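Local coordinates for protein PBP5 (Haemophilus influenzae, PDB 3A3J) that removes the terminal D-alanine from the peptide stems of cell-wall precursors, acting as a serine D-alanyl-D-alanine carboxypeptidase of the penicillin-binding protein superfamily, at residues D29-P34 / L131-F136; S43-V48 / P116-T121; N57-T62 / A108-G113. All coordinates share one frame; numbering follows the deposited sequence.

Interaction 1 (D29-P34 / L131-F136); sequences DQRQYP and LKNTNF
Arg31 and Asn133 meet nearly at right angles, the guanidinium plane standing 82° from the plane of the amide. The arginine presents the edge of its guanidinium group. Arg31 NE donates to Asn133 OD1 over 3.0 Å, entering in the carbonyl plane on a lone pair, and the N-H points at the oxygen with an angle of 159°. Further along the same edge, Arg31 NH2 reaches the backbone carbonyl Lys132 O at 3.2 Å, again close to the guanidinium plane. Two donors thus grip two acceptors from consecutive residues, one on a side chain and one on the main chain, which fixes the rotation of the guanidinium about its long, extended chain. Asn133 puts its amide in place with CG anti to its own carbonyl carbon (chi1 -79°), and the other end of that amide turns to Asp29. The polar link is indirect, through a water that accepts from Asn133 ND2 at 2.7 Å and donates to Asp29 OD1 at 2.6 Å, bridging carboxylate and amide. Asp29 CB also lies 3.5 Å from Asn133 ND2, so the buried amide has the aspartate chain beside it as well as the water. Asp29 OD1 also forms a salt bridge with Arg152 NE, its stronger polar partner. Two irregular loops are joined here, away from the active-site residues. Residues 29-34 run from strand 25-26 toward helix 38-51, while residues 131-136 join helix 115-128 to helix 151-164, whose Asp153 accepts from Asn133 N and whose Met154 touches Phe136, a ring that also packs on helices 38-51 and 115-128.

Interaction 2 (S43-V48 / P116-T121); sequences SYVVGV and PNFVET
Val45 faces Phe118 and Thr121 from helix 38-51, and its side chain makes the close contacts from that helix. Contact begins at the branch point: Val45 CB already lies 3.7 Å from Phe118 CZ, at the far end of the ring. From there the chain divides. The CG1 branch stands anti to the backbone N (chi1 -177°) and enters between the two side chains of the opposing helix. Val45 CG1 comes to 3.3 Å from Phe118 CE1, a close apolar approach made obliquely to the ring, and to 3.6 Å from the methyl Thr121 CG2. The other branch touches more loosely, Val45 CG2 lying 4.0 Å from Thr121 CG2. Two helices of the mainly helical part of the carboxypeptidase domain, which has the fold shared by penicillin-binding proteins and serine beta-lactamases, are joined here. Helix 38-51 follows Ser36, the serine that forms the acyl-ester intermediate, and carries Lys39, the proton acceptor of the active site; the side chain of Phe118 is about 9 Å from that of Lys39. On the other helix, Phe118 and Thr121 stand three residues apart, so successive turns present their side chains to the same valine. Phe118 reaches it from the opposite direction, its CG anti to the backbone N (chi1 177°), which carries the ring over to Val45 from a CB not aimed at helix 38-51. Thr121 contributes only its methyl to Val45, and no hydrogen bond links the two segments. Met122 and Tyr125, farther along helix 115-128, also touch Val45, while Ala108, Ile111 and Ser112 of helix 101-112 pack against Phe118.

Interaction 3 (N57-T62 / A108-G113); sequences NTDMVT and AEHISG
His110 is held at its edge by Asp59 and over one face by Val61, a His-carboxylate hydrogen bond combined with a CH-pi contact where a small two-stranded antiparallel sheet meets a helix. The bond runs from His110 NE2 to Asp59 OD2, 3.1 Å long and nearly straight at 168°. The carboxylate oxygen lies in the ring plane, but the histidine meets it on the anti side, 29° out of the carboxylate plane. Val61 supplies the second hold: Val61 CG2 sits over the face, 3.7 Å from the centroid of the His110 ring. Bond and methyl together restrict the rotation of the imidazole. The ring reaches them because CG stands anti to the His110 backbone N (chi1 177°), extending it from helix 101-112 toward strand 60-62. In the next shell, His56 N also donates to Asp59 OD2 and is the stronger polar partner, so one oxygen serves two donors. Strand 60-62 pairs with strand 85-87, Val61 bonding through its backbone to Val86, and Val88 touches both Asp59 and His110. The methyl over the ring is displaced toward its rim, with Val61 CG2 lying 3.6 Å from His110 CG.

From the N terminus, residues 29-34 come first, and interaction 1 closes the widest loop when the chain returns at 131-136. Inside it, helix 38-51 opens interaction 2, closed by helix 115-128. Inside that again, residues 57-62 open interaction 3, closed by helix 101-112, so the three contacts nest without crossing. Interactions 2 and 3 have centres 12 Å apart and share a packed boundary: helices 101-112 and 115-128 pack on each other through Phe118, and Val46 lies against Ile111. Interactions 1 and 2 touch more lightly, through Phe136 and Val119, whereas 1 and 3 do not touch. Together they tie the loop after strand 25-26, the helical region and the small two-stranded sheet.

Interaction 1 (D29-P34 / L131-F136)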
loop_
_atom_site.group_PDB
_atom_site.type_symbol
_atom_site.label_atom_id
_atom_site.label_comp_id
_atom_site.label_asym_id
_atom_site.label_seq_id
_atom_site.Cartn_x
_atom_site.Cartn_y
_atom_site.Cartn_z
ATOM N N ASP A 29 -11.644 9.999 0.576
ATOM C CA ASP A 29 -10.996 10.749 1.672
ATOM C C ASP A 29 -11.977 10.869 2.830
ATOM O O ASP A 29 -11.648 11.370 3.880
ATOM C CB ASP A 29 -10.533 12.154 1.241
ATOM C CG ASP A 29 -9.489 12.115 0.141
ATOM O OD1 ASP A 29 -8.456 11.412 0.294
ATOM O OD2 ASP A 29 -9.704 12.793 -0.909
ATOM N N GLN A 30 -13.176 10.333 2.686
ATOM C CA GLN A 30 -14.086 10.321 3.847
ATOM C C GLN A 30 -13.563 9.415 4.996
ATOM O O GLN A 30 -13.072 8.300 4.767
ATOM C CB GLN A 30 -15.468 9.909 3.431
ATOM C CG GLN A 30 -16.475 9.928 4.557
ATOM C CD GLN A 30 -17.696 9.129 4.156
ATOM O OE1 GLN A 30 -18.064 8.164 4.815
ATOM N NE2 GLN A 30 -18.270 9.478 3.028
ATOM N N ARG A 31 -13.624 9.920 6.217
ATOM C CA ARG A 31 -13.091 9.170 7.374
ATOM C C ARG A 31 -13.999 7.983 7.801
ATOM O O ARG A 31 -15.229 8.104 7.888
ATOM C CB ARG A 31 -12.846 10.112 8.570
ATOM C CG ARG A 31 -11.719 11.060 8.245
ATOM C CD ARG A 31 -11.572 12.174 9.199
ATOM N NE ARG A 31 -10.300 12.835 8.912
ATOM C CZ ARG A 31 -9.638 13.599 9.788
ATOM N NH1 ARG A 31 -10.152 13.809 10.987
ATOM N NH2 ARG A 31 -8.464 14.150 9.470
ATOM N N GLN A 32 -13.359 6.854 8.066
ATOM C CA GLN A 32 -14.022 5.626 8.358
ATOM C C GLN A 32 -13.296 4.950 9.516
ATOM O O GLN A 32 -12.068 5.073 9.660
ATOM C CB GLN A 32 -13.916 4.694 7.137
ATOM C CG GLN A 32 -14.893 5.013 6.038
ATOM C CD GLN A 32 -16.222 4.407 6.331
ATOM O OE1 GLN A 32 -16.300 3.362 6.942
ATOM N NE2 GLN A 32 -17.260 5.050 5.915
ATOM N N TYR A 33 -14.055 4.213 10.329
ATOM C CA TYR A 33 -13.455 3.357 11.372
ATOM C C TYR A 33 -12.681 2.244 10.708
ATOM O O TYR A 33 -13.257 1.487 9.951
ATOM C CB TYR A 33 -14.543 2.764 12.273
ATOM C CG TYR A 33 -15.171 3.776 13.176
ATOM C CD1 TYR A 33 -14.903 3.780 14.556
ATOM C CD2 TYR A 33 -15.985 4.785 12.647
ATOM C CE1 TYR A 33 -15.465 4.757 15.388
ATOM C CE2 TYR A 33 -16.554 5.729 13.454
ATOM C CZ TYR A 33 -16.302 5.705 14.822
ATOM O OH TYR A 33 -16.888 6.658 15.611
ATOM N N PRO A 34 -11.364 2.136 10.960
ATOM C CA PRO A 34 -10.613 1.144 10.164
ATOM C C PRO A 34 -10.800 -0.305 10.621
ATOM O O PRO A 34 -10.582 -1.240 9.808
ATOM C CB PRO A 34 -9.157 1.560 10.345
ATOM C CG PRO A 34 -9.149 2.237 11.716
ATOM C CD PRO A 34 -10.484 2.940 11.836
ATOM N N LEU A 131 -0.274 10.981 4.827
ATOM C CA LEU A 131 -1.709 10.749 4.926
ATOM C C LEU A 131 -2.369 11.797 5.741
ATOM O O LEU A 131 -1.833 12.201 6.757
ATOM C CB LEU A 131 -2.009 9.401 5.644
ATOM C CG LEU A 131 -1.119 8.213 5.335
ATOM C CD1 LEU A 131 -1.600 6.977 6.197
ATOM C CD2 LEU A 131 -1.208 7.898 3.840
ATOM N N LYS A 132 -3.603 12.127 5.403
ATOM C CA LYS A 132 -4.204 13.329 5.896
ATOM C C LYS A 132 -5.471 12.952 6.623
ATOM O O LYS A 132 -6.085 13.745 7.327
ATOM C CB LYS A 132 -4.499 14.168 4.644
ATOM C CG LYS A 132 -5.331 15.383 4.917
ATOM C CD LYS A 132 -5.929 15.928 3.666
ATOM C CE LYS A 132 -7.104 16.809 4.096
ATOM N NZ LYS A 132 -7.320 17.790 3.036
ATOM N N ASN A 133 -5.856 11.683 6.507
ATOM C CA ASN A 133 -7.122 11.270 7.021
ATOM C C ASN A 133 -7.063 9.973 7.844
ATOM O O ASN A 133 -8.063 9.233 7.949
ATOM C CB ASN A 133 -8.073 11.106 5.835
ATOM C CG ASN A 133 -8.605 12.442 5.349
ATOM O OD1 ASN A 133 -9.140 13.204 6.130
ATOM N ND2 ASN A 133 -8.457 12.721 4.062
ATOM N N THR A 134 -5.893 9.710 8.395
ATOM C CA THR A 134 -5.704 8.603 9.259
ATOM C C THR A 134 -5.190 8.955 10.648
ATOM O O THR A 134 -4.237 9.744 10.769
ATOM C CB THR A 134 -4.708 7.665 8.598
ATOM O OG1 THR A 134 -5.257 7.294 7.332
ATOM C CG2 THR A 134 -4.528 6.387 9.428
ATOM N N ASN A 135 -5.756 8.342 11.707
ATOM C CA ASN A 135 -5.125 8.441 13.028
ATOM C C ASN A 135 -5.370 7.174 13.862
ATOM O O ASN A 135 -6.493 6.760 14.030
ATOM C CB ASN A 135 -5.686 9.643 13.827
ATOM C CG ASN A 135 -4.991 9.804 15.165
ATOM O OD1 ASN A 135 -3.827 10.093 15.190
ATOM N ND2 ASN A 135 -5.660 9.504 16.245
ATOM N N PHE A 136 -4.320 6.592 14.402
ATOM C CA PHE A 136 -4.468 5.366 15.180
ATOM C C PHE A 136 -4.389 5.656 16.673
ATOM O O PHE A 136 -3.592 6.491 17.130
ATOM C CB PHE A 136 -3.404 4.355 14.782
ATOM C CG PHE A 136 -3.481 3.947 13.345
ATOM C CD1 PHE A 136 -4.587 3.226 12.870
ATOM C CD2 PHE A 136 -2.501 4.325 12.443
ATOM C CE1 PHE A 136 -4.681 2.851 11.534
ATOM C CE2 PHE A 136 -2.624 3.955 11.068
ATOM C CZ PHE A 136 -3.689 3.224 10.633
HETATM O O HOH W 1 -7.701 10.599 2.616
#

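Interaction 2 (S43-V48 / P116-T121)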
loop_
_atom_site.group_PDB
_atom_site.type_symbol
_atom_site.label_atom_id
_atom_site.label_comp_id
_atom_site.label_asym_id
_atom_site.label_seq_id
_atom_site.Cartn_x
_atom_site.Cartn_y
_atom_site.Cartn_z
ATOM N N SER A 43 1.419 -4.279 11.312
ATOM C CA SER A 43 2.395 -5.164 10.613
ATOM C C SER A 43 3.466 -4.379 9.841
ATOM O O SER A 43 4.571 -4.865 9.645
ATOM C CB SER A 43 1.608 -6.038 9.601
ATOM O OG SER A 43 0.386 -6.455 10.305
ATOM N N TYR A 44 3.105 -3.208 9.338
ATOM C CA TYR A 44 4.109 -2.312 8.728
ATOM C C TYR A 44 5.245 -2.005 9.768
ATOM O O TYR A 44 6.425 -2.370 9.553
ATOM C CB TYR A 44 3.474 -1.017 8.165
ATOM C CG TYR A 44 4.532 -0.230 7.355
ATOM C CD1 TYR A 44 4.751 -0.520 5.993
ATOM C CD2 TYR A 44 5.388 0.686 7.974
ATOM C CE1 TYR A 44 5.756 0.153 5.241
ATOM C CE2 TYR A 44 6.388 1.382 7.245
ATOM C CZ TYR A 44 6.548 1.114 5.868
ATOM O OH TYR A 44 7.508 1.751 5.122
ATOM N N VAL A 45 4.861 -1.488 10.942
ATOM C CA VAL A 45 5.871 -1.272 12.084
ATOM C C VAL A 45 6.692 -2.521 12.354
ATOM O O VAL A 45 7.907 -2.483 12.277
ATOM C CB VAL A 45 5.147 -0.785 13.346
ATOM C CG1 VAL A 45 6.104 -0.475 14.514
ATOM C CG2 VAL A 45 4.390 0.460 12.998
ATOM N N VAL A 46 6.018 -3.669 12.557
ATOM C CA VAL A 46 6.721 -4.939 12.826
ATOM C C VAL A 46 7.638 -5.275 11.663
ATOM O O VAL A 46 8.792 -5.687 11.837
ATOM C CB VAL A 46 5.708 -6.168 13.071
ATOM C CG1 VAL A 46 6.496 -7.466 13.283
ATOM C CG2 VAL A 46 4.800 -5.960 14.286
ATOM N N GLY A 47 7.132 -5.123 10.447
ATOM C CA GLY A 47 7.963 -5.529 9.313
ATOM C C GLY A 47 9.191 -4.637 9.116
ATOM O O GLY A 47 10.283 -5.109 8.848
ATOM N N VAL A 48 9.021 -3.341 9.288
ATOM C CA VAL A 48 10.224 -2.463 9.277
ATOM C C VAL A 48 11.217 -2.773 10.417
ATOM O O VAL A 48 12.447 -2.816 10.215
ATOM C CB VAL A 48 9.837 -1.010 9.300
ATOM C CG1 VAL A 48 11.154 -0.117 9.332
ATOM C CG2 VAL A 48 8.961 -0.695 8.063
ATOM N N PRO A 116 0.821 2.388 24.228
ATOM C CA PRO A 116 0.777 3.803 23.792
ATOM C C PRO A 116 2.054 4.232 23.013
ATOM O O PRO A 116 1.966 4.990 22.061
ATOM C CB PRO A 116 0.593 4.577 25.121
ATOM C CG PRO A 116 -0.143 3.596 26.006
ATOM C CD PRO A 116 0.508 2.239 25.670
ATOM N N ASN A 117 3.221 3.726 23.362
ATOM C CA ASN A 117 4.399 4.198 22.669
ATOM C C ASN A 117 4.421 3.590 21.250
ATOM O O ASN A 117 4.759 4.274 20.272
ATOM C CB ASN A 117 5.639 3.813 23.449
ATOM C CG ASN A 117 5.784 4.619 24.761
ATOM O OD1 ASN A 117 5.088 5.628 24.999
ATOM N ND2 ASN A 117 6.678 4.161 25.610
ATOM N N PHE A 118 4.036 2.306 21.132
ATOM C CA PHE A 118 4.018 1.641 19.843
ATOM C C PHE A 118 3.091 2.339 18.881
ATOM O O PHE A 118 3.407 2.469 17.722
ATOM C CB PHE A 118 3.571 0.184 19.975
ATOM C CG PHE A 118 3.470 -0.540 18.666
ATOM C CD1 PHE A 118 4.563 -1.217 18.156
ATOM C CD2 PHE A 118 2.257 -0.562 17.952
ATOM C CE1 PHE A 118 4.433 -1.929 16.971
ATOM C CE2 PHE A 118 2.129 -1.247 16.763
ATOM C CZ PHE A 118 3.211 -1.936 16.282
ATOM N N VAL A 119 1.952 2.758 19.385
ATOM C CA VAL A 119 0.938 3.367 18.606
ATOM C C VAL A 119 1.522 4.649 17.966
ATOM O O VAL A 119 1.059 5.112 16.907
ATOM C CB VAL A 119 -0.288 3.739 19.485
ATOM C CG1 VAL A 119 -1.163 4.606 18.733
ATOM C CG2 VAL A 119 -1.118 2.491 19.929
ATOM N N GLU A 120 2.521 5.243 18.646
ATOM C CA GLU A 120 3.038 6.526 18.244
ATOM C C GLU A 120 3.935 6.319 17.023
ATOM O O GLU A 120 3.996 7.187 16.158
ATOM C CB GLU A 120 3.783 7.173 19.420
ATOM C CG GLU A 120 3.762 8.617 19.340
ATOM C CD GLU A 120 2.379 9.165 18.948
ATOM O OE1 GLU A 120 1.330 8.760 19.514
ATOM O OE2 GLU A 120 2.365 10.055 18.086
ATOM N N THR A 121 4.640 5.184 16.982
ATOM C CA THR A 121 5.343 4.757 15.785
ATOM C C THR A 121 4.399 4.537 14.580
ATOM O O THR A 121 4.772 4.835 13.423
ATOM C CB THR A 121 6.119 3.508 16.063
ATOM O OG1 THR A 121 7.101 3.822 17.034
ATOM C CG2 THR A 121 6.896 3.015 14.820
#

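Interaction 3 (N57-T62 / A108-G113)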
loop_
_atom_site.group_PDB
_atom_site.type_symbol
_atom_site.label_atom_id
_atom_site.label_comp_id
_atom_site.label_asym_id
_atom_site.label_seq_id
_atom_site.Cartn_x
_atom_site.Cartn_y
_atom_site.Cartn_z
ATOM N N ASN A 57 12.767 -12.492 13.971
ATOM C CA ASN A 57 11.649 -13.427 14.014
ATOM C C ASN A 57 11.798 -14.464 15.130
ATOM O O ASN A 57 10.826 -15.029 15.606
ATOM C CB ASN A 57 11.544 -14.188 12.688
ATOM C CG ASN A 57 10.806 -13.424 11.662
ATOM O OD1 ASN A 57 11.206 -13.369 10.506
ATOM N ND2 ASN A 57 9.734 -12.814 12.058
ATOM N N THR A 58 13.024 -14.790 15.474
ATOM C CA THR A 58 13.260 -15.765 16.527
ATOM C C THR A 58 13.135 -15.159 17.934
ATOM O O THR A 58 13.192 -15.892 18.926
ATOM C CB THR A 58 14.622 -16.318 16.388
ATOM O OG1 THR A 58 15.490 -15.209 16.074
ATOM C CG2 THR A 58 14.623 -17.318 15.221
ATOM N N ASP A 59 12.896 -13.860 18.068
ATOM C CA ASP A 59 12.651 -13.412 19.435
ATOM C C ASP A 59 11.503 -14.203 20.088
ATOM O O ASP A 59 10.462 -14.361 19.510
ATOM C CB ASP A 59 12.387 -11.926 19.488
ATOM C CG ASP A 59 13.525 -11.138 18.919
ATOM O OD1 ASP A 59 14.647 -11.677 18.820
ATOM O OD2 ASP A 59 13.317 -9.973 18.587
ATOM N N MET A 60 11.722 -14.682 21.306
ATOM C CA MET A 60 10.685 -15.373 22.095
ATOM C C MET A 60 10.119 -14.309 22.982
ATOM O O MET A 60 10.881 -13.647 23.708
ATOM C CB MET A 60 11.294 -16.506 22.908
ATOM C CG MET A 60 11.837 -17.634 22.049
ATOM S SD MET A 60 10.570 -18.180 20.793
ATOM C CE MET A 60 9.409 -19.122 21.793
ATOM N N VAL A 61 8.817 -14.088 22.893
ATOM C CA VAL A 61 8.169 -13.043 23.640
ATOM C C VAL A 61 7.313 -13.693 24.737
ATOM O O VAL A 61 6.552 -14.637 24.455
ATOM C CB VAL A 61 7.240 -12.249 22.721
ATOM C CG1 VAL A 61 6.406 -11.158 23.471
ATOM C CG2 VAL A 61 8.064 -11.582 21.653
ATOM N N THR A 62 7.378 -13.156 25.962
ATOM C CA THR A 62 6.626 -13.733 27.112
ATOM C C THR A 62 5.239 -13.232 27.160
ATOM O O THR A 62 5.045 -12.060 27.154
ATOM C CB THR A 62 7.290 -13.312 28.446
ATOM O OG1 THR A 62 8.581 -13.870 28.450
ATOM C CG2 THR A 62 6.520 -13.877 29.676
ATOM N N ALA A 108 3.297 -5.093 20.036
ATOM C CA ALA A 108 3.471 -3.741 20.389
ATOM C C ALA A 108 4.409 -3.601 21.630
ATOM O O ALA A 108 5.323 -2.719 21.653
ATOM C CB ALA A 108 2.093 -3.072 20.704
ATOM N N GLU A 109 4.131 -4.394 22.667
ATOM C CA GLU A 109 4.943 -4.367 23.894
ATOM C C GLU A 109 6.343 -4.877 23.631
ATOM O O GLU A 109 7.315 -4.338 24.157
ATOM C CB GLU A 109 4.266 -5.167 25.011
ATOM C CG GLU A 109 2.893 -4.536 25.328
ATOM C CD GLU A 109 2.176 -5.173 26.497
ATOM O OE1 GLU A 109 2.524 -6.305 26.814
ATOM O OE2 GLU A 109 1.255 -4.552 27.075
ATOM N N HIS A 110 6.497 -5.896 22.817
ATOM C CA HIS A 110 7.868 -6.341 22.580
ATOM C C HIS A 110 8.732 -5.282 21.846
ATOM O O HIS A 110 9.950 -5.212 22.066
ATOM C CB HIS A 110 7.865 -7.661 21.807
ATOM C CG HIS A 110 9.233 -8.197 21.443
ATOM N ND1 HIS A 110 10.123 -8.686 22.376
ATOM C CD2 HIS A 110 9.820 -8.400 20.240
ATOM C CE1 HIS A 110 11.205 -9.155 21.766
ATOM N NE2 HIS A 110 11.054 -8.977 20.469
ATOM N N ILE A 111 8.106 -4.500 20.953
ATOM C CA ILE A 111 8.828 -3.588 20.068
ATOM C C ILE A 111 8.959 -2.268 20.807
ATOM O O ILE A 111 10.006 -1.669 20.797
ATOM C CB ILE A 111 8.066 -3.380 18.722
ATOM C CG1 ILE A 111 8.184 -4.632 17.825
ATOM C CG2 ILE A 111 8.555 -2.157 18.007
ATOM C CD1 ILE A 111 7.085 -4.676 16.751
ATOM N N SER A 112 7.896 -1.812 21.434
ATOM C CA SER A 112 7.945 -0.480 22.030
ATOM C C SER A 112 7.920 -0.393 23.564
ATOM O O SER A 112 7.917 0.705 24.087
ATOM C CB SER A 112 6.863 0.432 21.437
ATOM O OG SER A 112 7.269 0.856 20.142
ATOM N N GLY A 113 7.904 -1.533 24.245
ATOM C CA GLY A 113 7.886 -1.580 25.695
ATOM C C GLY A 113 6.481 -1.426 26.259
ATOM O O GLY A 113 6.106 -2.119 27.251
#